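Local coordinates for NAD(P)-dependent oxidoreductase (Pseudomonas putida, PDB 7A3W), which probably catalyses NADPH-dependent reduction of imines, including reductive amination, and the conjugate reduction of unsaturated substrates, at residues M19-A24 with P41-A46; E57-I62 with S83-L88; S65-I70 with H150-T155. All coordinates share one frame; numbering follows the deposited sequence.

Overall arrangement
Three contacts within one Rossmann-type NAD-binding domain illustrate how chemistry follows position in the fold. Interaction 1, the smallest, is the cofactor contact: a buried serine on helix 18-29 faces an exposed arginine beside NADPH. Interaction 2 is a buried apolar meeting between helix 58-64 and the loop after helix 75-83, with a water beside it. Interaction 3, the largest, lays helix 146-157 on strand 67-70 through a histidine ring and aliphatic groups; it is partly buried, Leu-67 and Thr-155 inside, Asn-66 and His-152 partly exposed. It touches both others: Ile-69 packs on Leu-23 of interaction 1, and Ile-68 on the end of 57-62, whose helix precedes strand 67-70. Interactions 1 and 2 do not touch.

Interaction 1 of 3, residues M19-A24 with P41-A46; sequences MGSVLA and PERATA. With NDP (NADPH dihydro-nicotinamide-adenine-dinucleotide phosphate), chain F.
Ser-21 and Arg-43 face each other beside the bound NADPH, at the cofactor-binding corner of a Rossmann fold. Helix 18-29 carries Met-19 and Ser-21 and follows a turn with Gly-15 and Gly-17, which with Gly-20 in the helix fit the GxGxxG pattern; Arg-43 comes just before helix 45-49. The two side chains meet through their polar ends. Arg-43 has its CG anti to the carbonyl carbon (chi1 -59°), and the chain then bends twice, bringing the guanidinium edge-on to the serine. Ser-21 OG lies at that edge, near the guanidinium plane, 3.4 Å from Arg-43 NH1. Arg-43 was modelled in two conformers, so this approach describes one of them and remains doubtful. The firmer partner of Ser-21 OG lies one turn back: it is hydrogen-bonded to Gly-17 O, which ties the hydroxyl to its own helix start.

Closer to its root, Arg-43 runs beside the 2'-phosphate of the cofactor, where CG lies 3.8 Å from O2X of NADPH. Ser-40, Asn-38 and Arg-39 hydrogen-bond to NADPH, and the positive charge of nearby Arg-43 probably adds to a setting suited to that anion.

Met-19 turns away from the arginine and serves the cofactor. Its backbone N gives a nearly straight bond (175°) of 2.8 Å to the pyrophosphate oxygen O2N, as the N-terminus of this helix does in Rossmann folds. With CG anti to the backbone N, the bent side chain carries its methyl to the nicotinamide, where Met-19 CE lies 3.5 Å from C4N of NADPH, the hydride-bearing carbon.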
loop_
_atom_site.group_PDB
_atom_site.type_symbol
_atom_site.label_atom_id
_atom_site.label_comp_id
_atom_site.label_asym_id
_atom_site.label_seq_id
_atom_site.Cartn_x
_atom_site.Cartn_y
_atom_site.Cartn_z
ATOM N N MET B 19 -6.725 -2.705 22.383
ATOM C CA MET B 19 -7.721 -3.459 21.552
ATOM C C MET B 19 -8.722 -4.201 22.447
ATOM O O MET B 19 -9.973 -4.020 22.237
ATOM C CB MET B 19 -6.967 -4.405 20.602
ATOM C CG MET B 19 -7.840 -5.223 19.703
ATOM S SD MET B 19 -8.959 -4.256 18.634
ATOM C CE MET B 19 -7.871 -3.683 17.330
ATOM N N GLY B 20 -8.250 -4.979 23.421
ATOM C CA GLY B 20 -9.104 -5.816 24.298
ATOM C C GLY B 20 -10.179 -5.002 25.002
ATOM O O GLY B 20 -11.354 -5.456 25.083
ATOM N N SER B 21 -9.841 -3.804 25.468
ATOM C CA SER B 21 -10.817 -2.953 26.212
ATOM C C SER B 21 -11.997 -2.635 25.287
ATOM O O SER B 21 -13.151 -2.647 25.745
ATOM C CB SER B 21 -10.210 -1.728 26.758
ATOM O OG SER B 21 -9.551 -0.995 25.752
ATOM N N VAL B 22 -11.703 -2.350 24.023
ATOM C CA VAL B 22 -12.740 -1.965 23.029
ATOM C C VAL B 22 -13.564 -3.195 22.621
ATOM O O VAL B 22 -14.803 -3.062 22.363
ATOM C CB VAL B 22 -12.054 -1.256 21.852
ATOM C CG1 VAL B 22 -13.005 -1.065 20.684
ATOM C CG2 VAL B 22 -11.416 0.050 22.298
ATOM N N LEU B 23 -12.945 -4.365 22.509
ATOM C CA LEU B 23 -13.733 -5.611 22.276
ATOM C C LEU B 23 -14.788 -5.757 23.384
ATOM O O LEU B 23 -16.009 -5.926 23.054
ATOM C CB LEU B 23 -12.822 -6.839 22.211
ATOM C CG LEU B 23 -11.675 -6.807 21.204
ATOM C CD1 LEU B 23 -10.963 -8.143 21.229
ATOM C CD2 LEU B 23 -12.145 -6.508 19.788
ATOM N N ALA B 24 -14.371 -5.600 24.646
ATOM C CA ALA B 24 -15.260 -5.730 25.824
ATOM C C ALA B 24 -16.378 -4.679 25.744
ATOM O O ALA B 24 -17.574 -5.035 25.893
ATOM C CB ALA B 24 -14.454 -5.604 27.088
ATOM N N PRO B 41 -5.416 -4.635 37.222
ATOM C CA PRO B 41 -6.834 -4.314 37.387
ATOM C C PRO B 41 -7.260 -2.885 37.005
ATOM O O PRO B 41 -8.429 -2.682 36.733
ATOM C CB PRO B 41 -7.092 -4.535 38.891
ATOM C CG PRO B 41 -5.773 -4.977 39.506
ATOM C CD PRO B 41 -4.680 -4.735 38.492
ATOM N N GLU B 42 -6.339 -1.933 36.989
ATOM C CA GLU B 42 -6.619 -0.518 36.604
ATOM C C GLU B 42 -7.486 -0.476 35.338
ATOM O O GLU B 42 -8.428 0.320 35.285
ATOM C CB GLU B 42 -5.364 0.282 36.231
ATOM C CG GLU B 42 -4.273 0.273 37.259
ATOM C CD GLU B 42 -3.280 -0.850 37.050
ATOM O OE1 GLU B 42 -2.377 -0.675 36.216
ATOM O OE2 GLU B 42 -3.438 -1.889 37.704
ATOM N N ARG B 43 -7.136 -1.293 34.335
ATOM C CA ARG B 43 -7.710 -1.208 32.969
ATOM C C ARG B 43 -9.189 -1.625 33.014
ATOM O O ARG B 43 -9.928 -1.236 32.099
ATOM C CB ARG B 43 -6.855 -2.038 32.000
ATOM C CG ARG B 43 -5.396 -1.604 31.909
ATOM C CD ARG B 43 -5.142 -0.470 30.936
ATOM N NE ARG B 43 -6.194 -0.445 29.935
ATOM C CZ ARG B 43 -6.112 0.101 28.731
ATOM N NH1 ARG B 43 -7.151 0.036 27.923
ATOM N NH2 ARG B 43 -4.996 0.674 28.323
ATOM N N ALA B 44 -9.613 -2.383 34.038
ATOM C CA ALA B 44 -10.997 -2.905 34.137
ATOM C C ALA B 44 -11.957 -1.843 34.672
ATOM O O ALA B 44 -13.175 -2.029 34.488
ATOM C CB ALA B 44 -11.004 -4.156 34.986
ATOM N N THR B 45 -11.482 -0.751 35.277
ATOM C CA THR B 45 -12.390 0.131 36.063
ATOM C C THR B 45 -13.505 0.681 35.176
ATOM O O THR B 45 -14.673 0.583 35.568
ATOM C CB THR B 45 -11.644 1.255 36.786
ATOM O OG1 THR B 45 -10.850 1.958 35.831
ATOM C CG2 THR B 45 -10.775 0.706 37.887
ATOM N N ALA B 46 -13.162 1.239 34.015
ATOM C CA ALA B 46 -14.154 1.876 33.117
ATOM C C ALA B 46 -15.154 0.814 32.639
ATOM O O ALA B 46 -16.360 1.108 32.601
ATOM C CB ALA B 46 -13.473 2.563 31.951
HETATM P PA NDP F . -1.590 -3.363 24.604
HETATM O O1A NDP F . -2.505 -2.178 24.718
HETATM O O2A NDP F . -0.103 -3.251 24.852
HETATM O O5B NDP F . -2.178 -4.479 25.590
HETATM C C5B NDP F . -1.407 -5.656 25.894
HETATM C C4B NDP F . -2.272 -6.526 26.769
HETATM O O4B NDP F . -1.556 -7.754 27.092
HETATM C C3B NDP F . -2.683 -5.911 28.112
HETATM O O3B NDP F . -3.937 -6.447 28.467
HETATM C C2B NDP F . -1.562 -6.411 29.009
HETATM O O2B NDP F . -1.828 -6.473 30.415
HETATM C C1B NDP F . -1.487 -7.842 28.497
HETATM N N9A NDP F . -0.265 -8.521 28.881
HETATM C C8A NDP F . 1.031 -8.224 28.554
HETATM N N7A NDP F . 1.894 -9.054 29.090
HETATM C C5A NDP F . 1.109 -9.974 29.771
HETATM C C6A NDP F . 1.417 -11.106 30.546
HETATM N N6A NDP F . 2.660 -11.557 30.753
HETATM N N1A NDP F . 0.386 -11.787 31.088
HETATM C C2A NDP F . -0.865 -11.350 30.886
HETATM N N3A NDP F . -1.279 -10.295 30.197
HETATM C C4A NDP F . -0.228 -9.645 29.659
HETATM O O3 NDP F . -1.761 -4.143 23.224
HETATM P PN NDP F . -3.019 -4.070 22.217
HETATM O O1N NDP F . -2.740 -2.915 21.331
HETATM O O2N NDP F . -4.306 -4.072 22.987
HETATM O O5D NDP F . -2.785 -5.392 21.370
HETATM C C5D NDP F . -3.198 -6.703 21.812
HETATM C C4D NDP F . -3.010 -7.668 20.670
HETATM O O4D NDP F . -3.889 -7.312 19.567
HETATM C C3D NDP F . -1.589 -7.743 20.082
HETATM O O3D NDP F . -1.225 -9.104 19.896
HETATM C C2D NDP F . -1.711 -6.933 18.805
HETATM O O2D NDP F . -0.725 -7.311 17.853
HETATM C C1D NDP F . -3.155 -7.203 18.380
HETATM N N1N NDP F . -3.768 -6.103 17.574
HETATM C C2N NDP F . -3.859 -4.806 18.029
HETATM C C3N NDP F . -4.270 -3.776 17.207
HETATM C C7N NDP F . -4.374 -2.360 17.664
HETATM O O7N NDP F . -4.625 -1.505 16.815
HETATM N N7N NDP F . -4.247 -2.033 18.940
HETATM C C4N NDP F . -4.702 -4.087 15.828
HETATM C C5N NDP F . -4.597 -5.476 15.459
HETATM C C6N NDP F . -4.265 -6.410 16.327
HETATM P P2B NDP F . -1.568 -5.113 31.252
HETATM O O1X NDP F . -0.169 -4.665 30.835
HETATM O O2X NDP F . -2.699 -4.146 30.982
HETATM O O3X NDP F . -1.609 -5.693 32.650
#

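Interaction 2 of 3, residues E57-I62 with S83-L88; sequences EASEAI and SSLDPL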
loop_
_atom_site.group_PDB
_atom_site.type_symbol
_atom_site.label_atom_id
_atom_site.label_comp_id
_atom_site.label_asym_id
_atom_site.label_seq_id
_atom_site.Cartn_x
_atom_site.Cartn_y
_atom_site.Cartn_z
ATOM N N GLU B 57 -9.330 -13.884 38.582
ATOM C CA GLU B 57 -8.405 -14.893 38.013
ATOM C C GLU B 57 -8.802 -15.199 36.564
ATOM O O GLU B 57 -10.033 -15.199 36.255
ATOM C CB GLU B 57 -8.536 -16.177 38.818
ATOM C CG GLU B 57 -8.260 -16.019 40.277
ATOM C CD GLU B 57 -6.778 -16.214 40.456
ATOM O OE1 GLU B 57 -6.003 -15.422 39.882
ATOM O OE2 GLU B 57 -6.411 -17.221 41.077
ATOM N N ALA B 58 -7.821 -15.534 35.726
ATOM C CA ALA B 58 -8.108 -15.972 34.334
ATOM C C ALA B 58 -9.066 -17.182 34.355
ATOM O O ALA B 58 -10.045 -17.199 33.549
ATOM C CB ALA B 58 -6.817 -16.204 33.590
ATOM N N SER B 59 -8.870 -18.110 35.292
ATOM C CA SER B 59 -9.715 -19.322 35.489
ATOM C C SER B 59 -11.190 -18.933 35.620
ATOM O O SER B 59 -12.026 -19.596 34.987
ATOM C CB SER B 59 -9.292 -20.122 36.690
ATOM O OG SER B 59 -7.883 -20.248 36.748
ATOM N N GLU B 60 -11.500 -17.928 36.444
ATOM C CA GLU B 60 -12.906 -17.493 36.704
ATOM C C GLU B 60 -13.493 -16.862 35.430
ATOM O O GLU B 60 -14.714 -17.049 35.150
ATOM C CB GLU B 60 -12.956 -16.519 37.885
ATOM C CG GLU B 60 -12.539 -17.147 39.214
ATOM C CD GLU B 60 -12.132 -16.170 40.312
ATOM O OE1 GLU B 60 -12.087 -14.940 40.040
ATOM O OE2 GLU B 60 -11.864 -16.632 41.446
ATOM N N ALA B 61 -12.687 -16.118 34.674
ATOM C CA ALA B 61 -13.145 -15.518 33.404
ATOM C C ALA B 61 -13.514 -16.659 32.442
ATOM O O ALA B 61 -14.574 -16.603 31.777
ATOM C CB ALA B 61 -12.100 -14.569 32.836
ATOM N N ILE B 62 -12.674 -17.686 32.370
ATOM C CA ILE B 62 -12.943 -18.877 31.501
ATOM C C ILE B 62 -14.230 -19.566 31.965
ATOM O O ILE B 62 -15.093 -19.880 31.097
ATOM C CB ILE B 62 -11.720 -19.813 31.490
ATOM C CG1 ILE B 62 -10.555 -19.133 30.771
ATOM C CG2 ILE B 62 -12.095 -21.162 30.897
ATOM C CD1 ILE B 62 -9.179 -19.728 31.025
ATOM N N SER B 83 -0.865 -22.349 31.491
ATOM C CA SER B 83 0.067 -23.077 32.391
ATOM C C SER B 83 -0.299 -22.889 33.866
ATOM O O SER B 83 0.071 -23.760 34.661
ATOM C CB SER B 83 1.489 -22.672 32.168
ATOM O OG SER B 83 1.976 -23.276 30.991
ATOM N N SER B 84 -0.962 -21.795 34.232
ATOM C CA SER B 84 -1.306 -21.487 35.644
ATOM C C SER B 84 -2.734 -21.943 35.965
ATOM O O SER B 84 -3.189 -21.693 37.079
ATOM C CB SER B 84 -1.111 -20.025 35.921
ATOM O OG SER B 84 -2.121 -19.270 35.273
ATOM N N LEU B 85 -3.439 -22.532 35.009
ATOM C CA LEU B 85 -4.770 -23.156 35.235
ATOM C C LEU B 85 -4.566 -24.492 35.944
ATOM O O LEU B 85 -3.569 -25.178 35.668
ATOM C CB LEU B 85 -5.445 -23.442 33.886
ATOM C CG LEU B 85 -6.468 -22.443 33.370
ATOM C CD1 LEU B 85 -6.134 -21.017 33.736
ATOM C CD2 LEU B 85 -6.609 -22.600 31.866
ATOM N N ASP B 86 -5.537 -24.926 36.730
ATOM C CA ASP B 86 -5.709 -26.371 37.042
ATOM C C ASP B 86 -5.714 -27.167 35.735
ATOM O O ASP B 86 -6.577 -26.927 34.881
ATOM C CB ASP B 86 -7.010 -26.547 37.817
ATOM C CG ASP B 86 -7.366 -27.960 38.227
ATOM O OD1 ASP B 86 -6.669 -28.921 37.791
ATOM O OD2 ASP B 86 -8.385 -28.072 38.922
ATOM N N PRO B 87 -4.836 -28.190 35.565
ATOM C CA PRO B 87 -4.789 -28.962 34.323
ATOM C C PRO B 87 -6.128 -29.647 34.009
ATOM O O PRO B 87 -6.369 -29.939 32.859
ATOM C CB PRO B 87 -3.696 -30.010 34.554
ATOM C CG PRO B 87 -2.859 -29.407 35.651
ATOM C CD PRO B 87 -3.853 -28.688 36.543
ATOM N N LEU B 88 -6.952 -29.878 35.033
ATOM C CA LEU B 88 -8.252 -30.568 34.900
ATOM C C LEU B 88 -9.377 -29.549 34.744
ATOM O O LEU B 88 -10.528 -29.974 34.831
ATOM C CB LEU B 88 -8.470 -31.446 36.140
ATOM C CG LEU B 88 -7.426 -32.542 36.389
ATOM C CD1 LEU B 88 -7.813 -33.370 37.604
ATOM C CD2 LEU B 88 -7.211 -33.445 35.166
HETATM O O HOH W 1 -7.565 -23.302 37.672
#
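Leu-85 brings both methyls against helix 58-64, and its conformation decides the contact. Neither torsion sits at a staggered position: chi1 is -98° and chi2 34°, an unusual shape that spreads the two branches over different neighbours. CD2 meets the end of Ile-62 tip to tip, 3.9 Å from Ile-62 CD1. CD1 goes to the hydroxyl end of Ser-59, with Leu-85 CD1 3.6 Å from Ser-59 OG; the serine was modelled in two conformers, so that second approach is the less certain. The isoleucine is more conventional: its CG1 lies anti to the carbonyl carbon, beside the backbone N, and the extended chain beyond it holds CD1 forward to the leucine.

In the Rossmann-type domain, helix 58-64 lies over the sheet and rests its alanines, Ala-58 and Ala-61, on Trp-37 and Leu-14 of strands 33-37 and 10-14, while Ser-59 and Ile-62 are left to meet the loop that joins helix 75-83 to strand 95-98. Leu-85 also packs on Met-91 of the same loop, and Ser-59 on its Leu-89.

Polar links run beside the apolar pair. A water accepts from the backbone N of Asp-86 at 2.8 Å and is also hydrogen-bonded to Ser-59 OG, at 3.2 Å, bridging the two segments in the conformer described. The loop folds back on itself next to it: Asp-86 OD1 takes the N-H of Leu-88 at 2.9 Å, a fairly straight bond (164°) that arrives from above the carboxylate plane and makes an Asx turn. At the start of the helix, Glu-57 holds the N-cap position, and its backbone N donates to Glu-60 OE1 at 3.3 Å.

Interaction 3 of 3, residues S65-I70 with H150-T155; sequences SNLIII and HAHEST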
loop_
_atom_site.group_PDB
_atom_site.type_symbol
_atom_site.label_atom_id
_atom_site.label_comp_id
_atom_site.label_asym_id
_atom_site.label_seq_id
_atom_site.Cartn_x
_atom_site.Cartn_y
_atom_site.Cartn_z
ATOM N N SER B 65 -18.124 -18.032 30.974
ATOM C CA SER B 65 -18.704 -17.913 29.609
ATOM C C SER B 65 -18.402 -19.158 28.773
ATOM O O SER B 65 -17.390 -19.840 29.040
ATOM C CB SER B 65 -18.191 -16.657 28.919
ATOM O OG SER B 65 -18.344 -15.529 29.751
ATOM N N ASN B 66 -19.202 -19.376 27.724
ATOM C CA ASN B 66 -18.901 -20.433 26.715
ATOM C C ASN B 66 -18.167 -19.813 25.506
ATOM O O ASN B 66 -17.792 -20.582 24.627
ATOM C CB ASN B 66 -20.162 -21.196 26.291
ATOM C CG ASN B 66 -21.049 -20.420 25.340
ATOM O OD1 ASN B 66 -20.851 -19.226 25.118
ATOM N ND2 ASN B 66 -22.014 -21.099 24.735
ATOM N N LEU B 67 -17.949 -18.491 25.466
ATOM C CA LEU B 67 -17.109 -17.836 24.427
ATOM C C LEU B 67 -16.045 -16.966 25.109
ATOM O O LEU B 67 -16.398 -16.023 25.814
ATOM C CB LEU B 67 -17.979 -16.985 23.498
ATOM C CG LEU B 67 -17.214 -16.203 22.431
ATOM C CD1 LEU B 67 -16.401 -17.130 21.555
ATOM C CD2 LEU B 67 -18.168 -15.353 21.604
ATOM N N ILE B 68 -14.788 -17.339 24.942
ATOM C CA ILE B 68 -13.630 -16.734 25.641
ATOM C C ILE B 68 -12.722 -16.096 24.584
ATOM O O ILE B 68 -12.041 -16.835 23.836
ATOM C CB ILE B 68 -12.852 -17.788 26.437
ATOM C CG1 ILE B 68 -13.719 -18.750 27.260
ATOM C CG2 ILE B 68 -11.782 -17.082 27.259
ATOM C CD1 ILE B 68 -14.720 -18.090 28.194
ATOM N N ILE B 69 -12.653 -14.771 24.563
ATOM C CA ILE B 69 -11.869 -14.005 23.549
ATOM C C ILE B 69 -10.567 -13.561 24.207
ATOM O O ILE B 69 -10.626 -12.951 25.273
ATOM C CB ILE B 69 -12.677 -12.822 23.008
ATOM C CG1 ILE B 69 -13.919 -13.313 22.263
ATOM C CG2 ILE B 69 -11.795 -11.933 22.151
ATOM C CD1 ILE B 69 -14.957 -12.239 22.077
ATOM N N ILE B 70 -9.440 -13.885 23.596
ATOM C CA ILE B 70 -8.093 -13.562 24.148
ATOM C C ILE B 70 -7.525 -12.415 23.320
ATOM O O ILE B 70 -7.529 -12.512 22.087
ATOM C CB ILE B 70 -7.160 -14.770 24.074
ATOM C CG1 ILE B 70 -7.808 -16.062 24.556
ATOM C CG2 ILE B 70 -5.853 -14.463 24.822
ATOM C CD1 ILE B 70 -8.333 -16.006 25.970
ATOM N N HIS B 150 -18.920 -21.208 13.766
ATOM C CA HIS B 150 -20.287 -20.947 13.246
ATOM C C HIS B 150 -21.264 -20.780 14.411
ATOM O O HIS B 150 -22.141 -19.897 14.320
ATOM C CB HIS B 150 -20.671 -21.969 12.165
ATOM C CG HIS B 150 -19.873 -21.782 10.918
ATOM N ND1 HIS B 150 -20.137 -20.784 10.010
ATOM C CD2 HIS B 150 -18.777 -22.423 10.451
ATOM C CE1 HIS B 150 -19.254 -20.838 9.028
ATOM N NE2 HIS B 150 -18.403 -21.830 9.277
ATOM N N ALA B 151 -21.129 -21.560 15.482
ATOM C CA ALA B 151 -21.972 -21.420 16.698
ATOM C C ALA B 151 -21.864 -19.983 17.253
ATOM O O ALA B 151 -22.895 -19.402 17.677
ATOM C CB ALA B 151 -21.600 -22.466 17.703
ATOM N N HIS B 152 -20.671 -19.380 17.228
ATOM C CA HIS B 152 -20.427 -18.032 17.815
ATOM C C HIS B 152 -20.349 -16.933 16.753
ATOM O O HIS B 152 -20.045 -15.795 17.111
ATOM C CB HIS B 152 -19.189 -18.109 18.713
ATOM C CG HIS B 152 -19.405 -19.007 19.873
ATOM N ND1 HIS B 152 -20.235 -18.654 20.917
ATOM C CD2 HIS B 152 -18.936 -20.245 20.151
ATOM C CE1 HIS B 152 -20.251 -19.644 21.789
ATOM N NE2 HIS B 152 -19.453 -20.619 21.352
ATOM N N GLU B 153 -20.621 -17.249 15.485
ATOM C CA GLU B 153 -20.389 -16.314 14.355
ATOM C C GLU B 153 -21.167 -15.018 14.600
ATOM O O GLU B 153 -20.583 -13.953 14.377
ATOM C CB GLU B 153 -20.768 -16.974 13.030
ATOM C CG GLU B 153 -20.621 -16.082 11.817
ATOM C CD GLU B 153 -20.955 -16.786 10.516
ATOM O OE1 GLU B 153 -20.401 -16.385 9.481
ATOM O OE2 GLU B 153 -21.735 -17.754 10.556
ATOM N N SER B 154 -22.438 -15.100 14.995
ATOM C CA SER B 154 -23.276 -13.887 15.202
ATOM C C SER B 154 -22.713 -13.040 16.342
ATOM O O SER B 154 -22.663 -11.817 16.211
ATOM C CB SER B 154 -24.693 -14.226 15.479
ATOM O OG SER B 154 -25.230 -14.805 14.326
ATOM N N THR B 155 -22.315 -13.667 17.429
ATOM C CA THR B 155 -21.689 -12.937 18.555
ATOM C C THR B 155 -20.438 -12.230 18.045
ATOM O O THR B 155 -20.312 -11.037 18.314
ATOM C CB THR B 155 -21.358 -13.868 19.717
ATOM O OG1 THR B 155 -22.625 -14.403 20.088
ATOM C CG2 THR B 155 -20.716 -13.152 20.886
HETATM O O HOH W 2 -18.717 -23.076 22.395
#
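Leu-67 lies against the ring of His-152 along almost its whole side chain, the two lying alongside one another and pointing opposite ways. Its CB begins the contact with a CH-pi interaction over one ring face, 4.1 Å from the His-152 ring centroid and 27° off the normal. CG, set anti to the backbone N (chi1 177°), follows at 4.2 Å from His-152 ND1. There the chain forks: Leu-67 CD1 stands over the ring face, displaced toward its rim, 3.9 Å from His-152 CG, while CD2 goes on to meet Thr-155 tip to tip, its 3.4 Å to Thr-155 CG2 being tight for two methyls.

In the Rossmann-type sheet, strand 67-70 lies between the parallel strands 10-14 and 95-98, and helix 146-157 covers this part of it; Thr-155 also touches Val-11, and His-152 Thr-95. Asn-66, just ahead of the strand, meets the ring at its edge. The amide plane is almost perpendicular to the ring, 88° apart, with Asn-66 OD1 3.4 Å from His-152 CE1. On the same edge, a water is hydrogen-bonded to His-152 NE2 at 2.8 Å and donates a weak, longer bond to the backbone O of Asn-66. Putting an alanine at His-152 would probably uncover the flank of Leu-67 and leave this water without its NE2 partner.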